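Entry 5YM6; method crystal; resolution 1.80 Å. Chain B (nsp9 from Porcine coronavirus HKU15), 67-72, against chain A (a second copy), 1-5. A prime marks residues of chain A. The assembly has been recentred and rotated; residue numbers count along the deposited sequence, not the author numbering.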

# COMPACT_ATOMS: atom_id res chain seq x y z
N PRO B 67 -17.86 1.23 5.18
CA PRO B 67 -18.75 1.84 4.18
C PRO B 67 -18.05 1.94 2.83
O PRO B 67 -16.84 2.09 2.79
CB PRO B 67 -19.05 3.24 4.76
CG PRO B 67 -18.01 3.46 5.82
CD PRO B 67 -17.66 2.10 6.35
N PRO B 68 -18.82 1.84 1.73
CA PRO B 68 -18.23 1.82 0.38
C PRO B 68 -17.54 3.13 0.01
O PRO B 68 -17.94 4.21 0.45
CB PRO B 68 -19.43 1.55 -0.52
CG PRO B 68 -20.62 1.96 0.28
CD PRO B 68 -20.27 1.60 1.69
N MET B 69 -16.49 3.02 -0.79
CA MET B 69 -15.92 4.19 -1.43
C MET B 69 -16.05 4.06 -2.94
O MET B 69 -15.83 3.00 -3.51
CB MET B 69 -14.47 4.36 -1.04
CG MET B 69 -14.28 4.42 0.45
SD MET B 69 -12.57 4.81 0.79
CE MET B 69 -12.54 6.53 0.29
N ARG B 70 -16.39 5.16 -3.58
CA ARG B 70 -16.72 5.15 -4.99
C ARG B 70 -15.50 5.41 -5.87
O ARG B 70 -14.66 6.25 -5.54
CB ARG B 70 -17.82 6.18 -5.25
CG ARG B 70 -18.27 6.30 -6.68
CD ARG B 70 -19.22 7.47 -6.84
NE ARG B 70 -20.36 7.38 -5.92
CZ ARG B 70 -21.60 7.08 -6.30
NH1 ARG B 70 -21.87 6.86 -7.58
NH2 ARG B 70 -22.57 7.01 -5.40
N PHE B 71 -15.38 4.67 -6.97
CA PHE B 71 -14.42 5.05 -8.01
C PHE B 71 -14.88 4.54 -9.38
O PHE B 71 -15.74 3.67 -9.47
CB PHE B 71 -13.00 4.54 -7.69
CG PHE B 71 -12.83 3.05 -7.80
CD1 PHE B 71 -13.24 2.21 -6.78
CD2 PHE B 71 -12.22 2.50 -8.92
CE1 PHE B 71 -13.07 0.83 -6.89
CE2 PHE B 71 -12.04 1.12 -9.02
CZ PHE B 71 -12.47 0.29 -8.01
N ALA B 72 -14.29 5.09 -10.44
CA ALA B 72 -14.70 4.78 -11.81
C ALA B 72 -13.95 3.59 -12.38
O ALA B 72 -12.72 3.61 -12.47
CB ALA B 72 -14.51 6.00 -12.69
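Chain A 1-5: NNELC

The N-terminal residues of chain A lie along the strand of chain B that includes Arg70 and Phe71, running in the same direction. Backbone torsions of Asn2′, Glu3′ and Leu4′ (phi/psi -143/119, -83/131 and -67/125) keep the segment extended, although chain A has no regular strand here. A single parallel bridge pairs Arg70 with Glu3′, whose CA atoms are 4.7 Å apart, and the two stretches together bury 412 Å².

Asn1′ makes no close contact. Its side chain is modelled only to CB, which remains 4.8 Å from Arg70 NH2.

At Asn2′ the chain settles onto the strand, with its CA 5.1 Å from Met69 CA. The carbonyl is the working part of the residue: Asn2′ O accepts a hydrogen bond from Arg70 N at 2.9 Å with a nearly linear angle of 163°. The same oxygen lies 3.2 Å from Met69 CA, in a CA-H...O contact with an angle of 130° at the hydrogen. The side chain, again modelled only to CB, adds little, Asn2′ CB being 4.5 Å from Pro68 O.

Glu3′ contributes no backbone hydrogen bond to this strand, as expected for the central residue of a parallel bridge whose two neighbours both bond to Arg70. Its CA-to-CB bond points away, but the side chain (chi1 t, chi2 p) brings the carboxylate back to chain B. Glu3′ OE2 comes within 2.8 Å of Arg70 O; these are two acceptors, and the pair is not a hydrogen bond. OE2 also lies 3.4 Å from Phe71 CA, while Glu3′ OE1 is 3.6 Å from Arg70 CD. The guanidinium group does not close on the carboxylate, and Arg70 NE is 4.7 Å from Glu3′ OE1.

Leu4′ completes the pairing. Leu4′ N donates to Arg70 O at 2.8 Å and 169°, so that Arg70 uses both its amide and its carbonyl to hold the residues flanking Glu3′. Leu4′ is buried, and its side chain (chi1 t, chi2 p) also contacts the residues that flank Arg70. Met69 CB is 4.3 Å from Leu4′ CB, and Met69 CE, carried by an m, t, p side chain, reaches 3.9 Å from Leu4′ CA and 3.8 Å from Glu3′ O. Leu4′ CD2 packs obliquely against the Phe71 ring, 3.7 Å from Phe71 CD1.

At Cys5′ the chain leaves the strand: its CA-to-CB bond points away and its side chain comes no nearer than 6.4 Å, measured from Cys5′ CB to Met69 CE.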

# COMPACT_ATOMS: atom_id res chain seq x y z
N ASN A 1 -21.78 8.87 0.76
CA ASN A 1 -21.00 8.90 -0.48
C ASN A 1 -19.59 9.43 -0.22
O ASN A 1 -19.42 10.54 0.29
CB ASN A 1 -21.69 9.74 -1.54
N ASN A 2 -18.58 8.64 -0.57
CA ASN A 2 -17.18 9.03 -0.36
C ASN A 2 -16.30 8.55 -1.51
O ASN A 2 -16.21 7.35 -1.76
CB ASN A 2 -16.68 8.47 0.97
N GLU A 3 -15.67 9.48 -2.21
CA GLU A 3 -14.90 9.15 -3.41
C GLU A 3 -13.50 8.66 -3.07
O GLU A 3 -12.78 9.29 -2.28
CB GLU A 3 -14.82 10.37 -4.34
CG GLU A 3 -14.08 10.12 -5.66
CD GLU A 3 -14.84 9.20 -6.61
OE1 GLU A 3 -16.08 9.26 -6.64
OE2 GLU A 3 -14.18 8.41 -7.32
N LEU A 4 -13.11 7.54 -3.66
CA LEU A 4 -11.78 6.99 -3.47
C LEU A 4 -10.72 7.89 -4.10
O LEU A 4 -10.81 8.23 -5.28
CB LEU A 4 -11.70 5.58 -4.07
CG LEU A 4 -10.31 4.94 -4.15
CD1 LEU A 4 -9.71 4.76 -2.75
CD2 LEU A 4 -10.39 3.61 -4.89
N CYS A 5 -9.74 8.29 -3.30
CA CYS A 5 -8.61 9.04 -3.82
C CYS A 5 -7.52 8.09 -4.28
O CYS A 5 -6.83 7.47 -3.46
CB CYS A 5 -8.06 10.00 -2.76
SG CYS A 5 -6.65 10.98 -3.35